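Local coordinates for protein PilX (Neisseria meningitidis, PDB 2OPE) that is a minor type IV pilin that probably assembles into the pilus filament and modulates the aggregation and adhesion of the bacteria, at residues Y13-G18 against S47-N52; Q36-K41 against E69-Y74. One frame throughout, in Å; residues are numbered along the deposited sequence.

Contact 1. Residues Y13-G18 against S47-N52; sequences YTEMVG and SGYKMN
Glu15 reaches off helix 5-28 and puts its carboxylate against the chain at Met51 and Asn52, where the loop after helix 35-48 runs past. The backbone N of Asn52 donates to Glu15 OE2 at 2.9 Å; the bond is of ordinary length but bent (147°), its donor coming from above the carboxylate plane. A bend in the Glu15 chain at chi2 (-89°) turns the carboxylate across the CB-CG part of Met51, with Glu15 OE1 3.6 Å from Met51 CB.

The tight part takes in Met51 together with the backbone N and CB of Asn52, the latter 3.0 Å from Glu15 OE2. Met51 is buried; its SD packs 3.7 Å from Glu15 CB, and Met51 also touches Leu12 and Ile19 of the same long helix and Val61 of strand 59-65. The looser side is the ring edge of Tyr49 and the amide end of Asn52, both residues being partly exposed. Tyr49 OH lies 3.6 Å from Glu15 OE1, which sits in the ring plane; this is contact without a hydrogen bond, and ring and carboxylate planes stand 60° apart. The Asn52 amide leads away, as the N-cap of the short helix 53-56, its OD1 making a weak bond to Lys54 N. The arrangement fits the alpha-beta loop of type IV pilins, the segment joining the N-terminal helix to the sheet, which here includes helices 35-48 and 53-56.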
ATOM      1  N   TYR A  13       6.638  -4.654   2.912  1.00 45.31           N
ATOM      2  CA  TYR A  13       5.817  -5.427   2.021  1.00 45.62           C
ATOM      3  C   TYR A  13       4.875  -6.285   2.879  1.00 47.70           C
ATOM      4  O   TYR A  13       3.637  -6.247   2.706  1.00 49.52           O
ATOM      5  CB  TYR A  13       6.656  -6.267   1.049  1.00 45.73           C
ATOM      6  CG  TYR A  13       5.749  -7.104   0.180  1.00 46.52           C
ATOM      7  CD1 TYR A  13       5.261  -6.607  -1.019  1.00 45.53           C
ATOM      8  CD2 TYR A  13       5.312  -8.373   0.600  1.00 44.94           C
ATOM      9  CE1 TYR A  13       4.394  -7.357  -1.782  1.00 45.25           C
ATOM     10  CE2 TYR A  13       4.446  -9.090  -0.149  1.00 43.92           C
ATOM     11  CZ  TYR A  13       3.983  -8.592  -1.333  1.00 44.97           C
ATOM     12  OH  TYR A  13       3.113  -9.348  -2.112  1.00 46.27           O
ATOM     13  N   THR A  14       5.463  -7.001   3.832  1.00 46.52           N
ATOM     14  CA  THR A  14       4.751  -7.879   4.744  1.00 47.92           C
ATOM     15  C   THR A  14       3.729  -7.149   5.626  1.00 48.85           C
ATOM     16  O   THR A  14       2.686  -7.698   5.939  1.00 49.36           O
ATOM     17  CB  THR A  14       5.768  -8.677   5.603  1.00 47.42           C
ATOM     18  OG1 THR A  14       6.558  -9.454   4.713  1.00 46.63           O
ATOM     19  CG2 THR A  14       5.088  -9.633   6.615  1.00 47.53           C
ATOM     20  N   GLU A  15       4.009  -5.910   6.003  1.00 49.39           N
ATOM     21  CA  GLU A  15       3.030  -5.146   6.779  1.00 50.81           C
ATOM     22  C   GLU A  15       1.848  -4.828   5.879  1.00 51.14           C
ATOM     23  O   GLU A  15       0.688  -4.841   6.319  1.00 53.63           O
ATOM     24  CB  GLU A  15       3.631  -3.842   7.324  1.00 49.40           C
ATOM     25  CG  GLU A  15       4.662  -4.064   8.408  1.00 51.60           C
ATOM     26  CD  GLU A  15       4.081  -4.120   9.798  1.00 51.09           C
ATOM     27  OE1 GLU A  15       2.870  -4.029   9.961  1.00 53.79           O
ATOM     28  OE2 GLU A  15       4.837  -4.231  10.750  1.00 52.45           O
ATOM     29  N   MET A  16       2.134  -4.528   4.618  1.00 50.35           N
ATOM     30  CA  MET A  16       1.078  -4.039   3.729  1.00 48.97           C
ATOM     31  C   MET A  16       0.179  -5.179   3.397  1.00 47.56           C
ATOM     32  O   MET A  16      -1.012  -4.973   3.342  1.00 46.32           O
ATOM     33  CB  MET A  16       1.621  -3.332   2.481  1.00 47.79           C
ATOM     34  CG  MET A  16       2.242  -2.008   2.858  1.00 45.45           C
ATOM     35  SD  MET A  16       3.045  -1.224   1.496  1.00 48.11           S
ATOM     36  CE  MET A  16       1.721  -0.935   0.243  1.00 40.37           C
ATOM     37  N   VAL A  17       0.754  -6.379   3.223  1.00 47.94           N
ATOM     38  CA  VAL A  17      -0.067  -7.589   3.050  1.00 47.49           C
ATOM     39  C   VAL A  17      -1.015  -7.779   4.226  1.00 47.34           C
ATOM     40  O   VAL A  17      -2.178  -8.026   4.036  1.00 47.45           O
ATOM     41  CB  VAL A  17       0.748  -8.861   2.923  1.00 47.37           C
ATOM     42  CG1 VAL A  17      -0.202 -10.049   2.884  1.00 46.14           C
ATOM     43  CG2 VAL A  17       1.562  -8.827   1.679  1.00 46.37           C
ATOM     44  N   GLY A  18      -0.491  -7.651   5.440  1.00 48.85           N
ATOM     45  CA  GLY A  18      -1.295  -7.671   6.678  1.00 49.84           C
ATOM     46  C   GLY A  18      -2.437  -6.664   6.681  1.00 48.74           C
ATOM     47  O   GLY A  18      -3.548  -7.006   6.989  1.00 48.80           O
ATOM     48  N   SER A  47      -4.912   4.709   7.206  1.00 51.49           N
ATOM     49  CA  SER A  47      -4.112   5.853   7.605  1.00 51.00           C
ATOM     50  C   SER A  47      -3.868   5.842   9.095  1.00 49.39           C
ATOM     51  O   SER A  47      -2.930   6.437   9.573  1.00 48.28           O
ATOM     52  CB  SER A  47      -4.753   7.184   7.164  1.00 51.84           C
ATOM     53  OG  SER A  47      -5.890   7.491   7.950  1.00 52.73           O
ATOM     54  N   GLY A  48      -4.713   5.159   9.845  1.00 49.58           N
ATOM     55  CA  GLY A  48      -4.492   5.128  11.289  1.00 49.75           C
ATOM     56  C   GLY A  48      -3.805   3.855  11.789  1.00 48.48           C
ATOM     57  O   GLY A  48      -3.664   3.668  12.971  1.00 48.54           O
ATOM     58  N   TYR A  49      -3.405   2.967  10.894  1.00 49.02           N
ATOM     59  CA  TYR A  49      -2.915   1.660  11.307  1.00 48.22           C
ATOM     60  C   TYR A  49      -1.486   1.857  11.796  1.00 49.16           C
ATOM     61  O   TYR A  49      -0.747   2.634  11.200  1.00 49.29           O
ATOM     62  CB  TYR A  49      -2.949   0.667  10.134  1.00 46.64           C
ATOM     63  CG  TYR A  49      -2.262  -0.657  10.437  1.00 45.31           C
ATOM     64  CD1 TYR A  49      -2.867  -1.600  11.245  1.00 43.76           C
ATOM     65  CD2 TYR A  49      -0.989  -0.941   9.934  1.00 45.30           C
ATOM     66  CE1 TYR A  49      -2.237  -2.785  11.555  1.00 44.24           C
ATOM     67  CE2 TYR A  49      -0.342  -2.145  10.240  1.00 46.06           C
ATOM     68  CZ  TYR A  49      -0.994  -3.056  11.046  1.00 45.79           C
ATOM     69  OH  TYR A  49      -0.396  -4.247  11.351  1.00 47.77           O
ATOM     70  N   LYS A  50      -1.121   1.166  12.879  1.00 49.11           N
ATOM     71  CA  LYS A  50       0.198   1.277  13.509  1.00 48.58           C
ATOM     72  C   LYS A  50       1.104   0.068  13.170  1.00 48.41           C
ATOM     73  O   LYS A  50       1.024  -1.009  13.817  1.00 46.16           O
ATOM     74  CB  LYS A  50       0.039   1.379  15.030  1.00 50.23           C
ATOM     75  CG  LYS A  50      -0.780   2.556  15.536  1.00 52.46           C
ATOM     76  CD  LYS A  50      -0.263   3.846  14.920  1.00 56.07           C
ATOM     77  CE  LYS A  50      -1.070   5.085  15.366  1.00 57.87           C
ATOM     78  NZ  LYS A  50      -0.761   5.398  16.819  1.00 59.16           N
ATOM     79  N   MET A  51       1.987   0.246  12.185  1.00 47.33           N
ATOM     80  CA  MET A  51       2.895  -0.835  11.800  1.00 48.97           C
ATOM     81  C   MET A  51       3.952  -1.066  12.881  1.00 47.15           C
ATOM     82  O   MET A  51       4.107  -0.250  13.792  1.00 46.12           O
ATOM     83  CB  MET A  51       3.581  -0.569  10.447  1.00 49.20           C
ATOM     84  CG  MET A  51       2.664  -0.488   9.235  1.00 49.45           C
ATOM     85  SD  MET A  51       3.624  -0.160   7.691  1.00 52.94           S
ATOM     86  CE  MET A  51       4.107   1.540   7.948  1.00 49.28           C
ATOM     87  N   ASN A  52       4.650  -2.193  12.794  1.00 46.25           N
ATOM     88  CA  ASN A  52       5.845  -2.378  13.588  1.00 45.80           C
ATOM     89  C   ASN A  52       6.583  -1.045  13.657  1.00 45.26           C
ATOM     90  O   ASN A  52       6.827  -0.413  12.633  1.00 43.11           O
ATOM     91  CB  ASN A  52       6.727  -3.457  12.959  1.00 46.55           C
ATOM     92  CG  ASN A  52       8.031  -3.655  13.710  1.00 47.17           C
ATOM     93  OD1 ASN A  52       8.700  -2.692  14.057  1.00 49.13           O
ATOM     94  ND2 ASN A  52       8.388  -4.910  13.981  1.00 46.64           N
TER

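Contact 2. Residues Q36-K41 against E69-Y74; sequences QTIKSK and EKPRAY
Ile38 on helix 35-48 meets Pro71 in the turn before strand 74-80. The branch that does the touching is the methyl CG2, which sits 3.8 Å from Pro71 CB and 3.9 Å from Pro71 CG, so it meets the CB-CG edge of the proline ring. The two side chains run at about a right angle to each other. With chi1 at -62°, CG2 lies anti to the backbone N, while CG1 lies anti to the carbonyl carbon, beside the backbone N; from there Ile38 CD1 comes 4.3 Å from Arg72 NH1, obliquely to the guanidinium. Lys39 adds its backbone and CB beside Pro71: Lys39 CB to Pro71 CB is 4.2 Å, and the aliphatic chain of the lysine then leads off.

The next shell bears on these groups. Lys39 NZ forms a salt bridge with Glu43 one turn on, and Arg72 NH1 donates to the carbonyl of Leu28 at the end of helix 5-28, which holds the guanidinium beside Ile38. Leu28 also packs on Ile38, and Phe65 of strand 59-65 packs on Pro71. A type I turn from Lys70 to Ala73, closed by Ala73 N to Lys70 O at 3.1 Å, sets the proline ring facing the helix.

Ile38 and Pro71 are both buried and meet through carbon alone, so between these two segments the cohesion is apolar, while the charged ends of Lys39 and Arg72 find their partners, Glu43 and Leu28, beyond them.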
ATOM      1  N   GLN A  36     -19.623   4.725  -0.200  1.00 48.49           N
ATOM      2  CA  GLN A  36     -19.092   5.870   0.504  1.00 47.82           C
ATOM      3  C   GLN A  36     -18.568   5.476   1.890  1.00 46.96           C
ATOM      4  O   GLN A  36     -17.540   5.969   2.341  1.00 47.41           O
ATOM      5  CB  GLN A  36     -20.190   6.926   0.628  1.00 50.44           C
ATOM      6  CG  GLN A  36     -19.927   7.944   1.689  1.00 52.17           C
ATOM      7  CD  GLN A  36     -20.651   9.221   1.444  1.00 54.63           C
ATOM      8  OE1 GLN A  36     -21.825   9.227   0.984  1.00 55.96           O
ATOM      9  NE2 GLN A  36     -19.975  10.343   1.752  1.00 54.57           N
ATOM     10  N   THR A  37     -19.284   4.585   2.565  1.00 46.84           N
ATOM     11  CA  THR A  37     -18.879   4.056   3.862  1.00 46.55           C
ATOM     12  C   THR A  37     -17.648   3.137   3.792  1.00 47.74           C
ATOM     13  O   THR A  37     -16.740   3.234   4.618  1.00 47.57           O
ATOM     14  CB  THR A  37     -20.053   3.331   4.498  1.00 46.29           C
ATOM     15  OG1 THR A  37     -21.117   4.274   4.685  1.00 45.15           O
ATOM     16  CG2 THR A  37     -19.677   2.708   5.832  1.00 44.31           C
ATOM     17  N   ILE A  38     -17.608   2.254   2.796  1.00 48.54           N
ATOM     18  CA  ILE A  38     -16.451   1.384   2.610  1.00 48.47           C
ATOM     19  C   ILE A  38     -15.216   2.255   2.360  1.00 48.34           C
ATOM     20  O   ILE A  38     -14.160   2.017   2.921  1.00 49.42           O
ATOM     21  CB  ILE A  38     -16.621   0.441   1.370  1.00 49.71           C
ATOM     22  CG1 ILE A  38     -17.838  -0.517   1.507  1.00 49.60           C
ATOM     23  CG2 ILE A  38     -15.304  -0.297   1.039  1.00 48.71           C
ATOM     24  CD1 ILE A  38     -17.832  -1.382   2.718  1.00 49.30           C
ATOM     25  N   LYS A  39     -15.354   3.250   1.487  1.00 46.88           N
ATOM     26  CA  LYS A  39     -14.243   4.098   1.102  1.00 44.94           C
ATOM     27  C   LYS A  39     -13.668   4.863   2.297  1.00 47.35           C
ATOM     28  O   LYS A  39     -12.463   4.838   2.509  1.00 47.10           O
ATOM     29  CB  LYS A  39     -14.651   5.079  -0.004  1.00 43.84           C
ATOM     30  CG  LYS A  39     -13.548   6.109  -0.361  1.00 41.71           C
ATOM     31  CD  LYS A  39     -13.841   6.836  -1.650  1.00 43.29           C
ATOM     32  CE  LYS A  39     -12.763   7.938  -1.965  1.00 43.65           C
ATOM     33  NZ  LYS A  39     -12.613   8.902  -0.831  1.00 42.44           N
ATOM     34  N   SER A  40     -14.510   5.530   3.097  1.00 48.38           N
ATOM     35  CA  SER A  40     -13.933   6.279   4.220  1.00 49.02           C
ATOM     36  C   SER A  40     -13.406   5.371   5.312  1.00 46.74           C
ATOM     37  O   SER A  40     -12.397   5.681   5.936  1.00 44.97           O
ATOM     38  CB  SER A  40     -14.875   7.373   4.793  1.00 49.95           C
ATOM     39  OG  SER A  40     -16.200   6.926   4.873  1.00 51.85           O
ATOM     40  N   LYS A  41     -14.096   4.263   5.563  1.00 47.02           N
ATOM     41  CA  LYS A  41     -13.530   3.228   6.454  1.00 46.52           C
ATOM     42  C   LYS A  41     -12.147   2.741   5.992  1.00 47.11           C
ATOM     43  O   LYS A  41     -11.203   2.729   6.789  1.00 48.29           O
ATOM     44  CB  LYS A  41     -14.495   2.067   6.650  1.00 46.90           C
ATOM     45  CG  LYS A  41     -15.647   2.360   7.642  1.00 46.75           C
ATOM     46  CD  LYS A  41     -16.519   1.125   7.776  1.00 47.27           C
ATOM     47  CE  LYS A  41     -17.766   1.319   8.691  1.00 46.37           C
ATOM     48  NZ  LYS A  41     -18.679   0.123   8.594  1.00 44.82           N
ATOM     49  N   GLU A  69     -16.823   4.695  -6.633  1.00 49.21           N
ATOM     50  CA  GLU A  69     -18.029   3.863  -6.607  1.00 49.22           C
ATOM     51  C   GLU A  69     -17.647   2.371  -6.721  1.00 49.26           C
ATOM     52  O   GLU A  69     -18.491   1.461  -6.574  1.00 49.38           O
ATOM     53  CB  GLU A  69     -19.032   4.326  -7.674  1.00 49.41           C
ATOM     54  CG  GLU A  69     -20.488   4.147  -7.276  1.00 51.90           C
ATOM     55  CD  GLU A  69     -20.985   5.076  -6.134  1.00 52.34           C
ATOM     56  OE1 GLU A  69     -21.793   4.594  -5.307  1.00 52.51           O
ATOM     57  OE2 GLU A  69     -20.606   6.272  -6.075  1.00 51.83           O
ATOM     58  N   LYS A  70     -16.357   2.132  -6.951  1.00 47.91           N
ATOM     59  CA  LYS A  70     -15.799   0.800  -6.880  1.00 46.96           C
ATOM     60  C   LYS A  70     -14.689   0.778  -5.830  1.00 46.45           C
ATOM     61  O   LYS A  70     -13.505   0.546  -6.160  1.00 46.96           O
ATOM     62  CB  LYS A  70     -15.244   0.392  -8.254  1.00 47.76           C
ATOM     63  CG  LYS A  70     -15.241  -1.121  -8.534  1.00 47.32           C
ATOM     64  CD  LYS A  70     -14.207  -1.499  -9.546  1.00 47.31           C
ATOM     65  CE  LYS A  70     -14.476  -2.895 -10.148  1.00 48.43           C
ATOM     66  NZ  LYS A  70     -13.265  -3.479 -10.842  1.00 47.80           N
ATOM     67  N   PRO A  71     -15.044   1.010  -4.554  1.00 45.52           N
ATOM     68  CA  PRO A  71     -14.006   1.080  -3.507  1.00 44.94           C
ATOM     69  C   PRO A  71     -13.311  -0.249  -3.223  1.00 45.56           C
ATOM     70  O   PRO A  71     -12.229  -0.243  -2.664  1.00 46.43           O
ATOM     71  CB  PRO A  71     -14.779   1.531  -2.263  1.00 44.48           C
ATOM     72  CG  PRO A  71     -16.175   1.158  -2.521  1.00 44.59           C
ATOM     73  CD  PRO A  71     -16.396   1.204  -4.006  1.00 45.07           C
ATOM     74  N   ARG A  72     -13.926  -1.372  -3.589  1.00 45.31           N
ATOM     75  CA  ARG A  72     -13.302  -2.680  -3.404  1.00 45.24           C
ATOM     76  C   ARG A  72     -12.106  -2.866  -4.307  1.00 47.09           C
ATOM     77  O   ARG A  72     -11.244  -3.715  -4.020  1.00 48.84           O
ATOM     78  CB  ARG A  72     -14.317  -3.800  -3.623  1.00 45.07           C
ATOM     79  CG  ARG A  72     -15.425  -3.810  -2.538  1.00 45.52           C
ATOM     80  CD  ARG A  72     -16.453  -4.919  -2.736  1.00 46.19           C
ATOM     81  NE  ARG A  72     -17.180  -5.094  -1.488  1.00 46.82           N
ATOM     82  CZ  ARG A  72     -18.217  -4.357  -1.153  1.00 46.80           C
ATOM     83  NH1 ARG A  72     -18.815  -4.532   0.009  1.00 47.68           N
ATOM     84  NH2 ARG A  72     -18.647  -3.432  -1.983  1.00 47.98           N
ATOM     85  N   ALA A  73     -12.064  -2.104  -5.412  1.00 46.36           N
ATOM     86  CA  ALA A  73     -10.856  -1.973  -6.246  1.00 44.79           C
ATOM     87  C   ALA A  73     -10.038  -0.808  -5.730  1.00 44.98           C
ATOM     88  O   ALA A  73     -10.314   0.346  -6.074  1.00 46.39           O
ATOM     89  CB  ALA A  73     -11.209  -1.720  -7.659  1.00 43.09           C
ATOM     90  N   TYR A  74      -9.061  -1.087  -4.882  1.00 43.73           N
ATOM     91  CA  TYR A  74      -8.161  -0.036  -4.391  1.00 43.81           C
ATOM     92  C   TYR A  74      -6.745  -0.613  -4.478  1.00 44.40           C
ATOM     93  O   TYR A  74      -6.555  -1.800  -4.720  1.00 43.94           O
ATOM     94  CB  TYR A  74      -8.485   0.397  -2.942  1.00 43.68           C
ATOM     95  CG  TYR A  74      -8.345  -0.773  -1.932  1.00 44.53           C
ATOM     96  CD1 TYR A  74      -7.076  -1.177  -1.485  1.00 44.36           C
ATOM     97  CD2 TYR A  74      -9.462  -1.501  -1.492  1.00 43.54           C
ATOM     98  CE1 TYR A  74      -6.914  -2.231  -0.615  1.00 43.82           C
ATOM     99  CE2 TYR A  74      -9.303  -2.576  -0.603  1.00 44.26           C
ATOM    100  CZ  TYR A  74      -8.005  -2.944  -0.172  1.00 43.63           C
ATOM    101  OH  TYR A  74      -7.777  -4.036   0.649  1.00 41.25           O
TER

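How the contacts relate
Both contacts draw on the same part of the chain: contact 2 uses the first turns of helix 35-48, and contact 1 uses the chain that follows the helix. Their centres lie 19 Å apart and their nearest atoms about 7 Å, so they do not touch. Along the chain their segments alternate, the 36-41 turns falling between 13-18 and 47-52. The centre of contact 1 is 8 Å and that of contact 2 15 Å from the centre of the chain. Contact 1 faces the long helix 5-28, whereas contact 2 faces the turn that leads into strand 74-80. Thus contact 2 lies near the start of helix 35-48, contact 1 on the chain just after it.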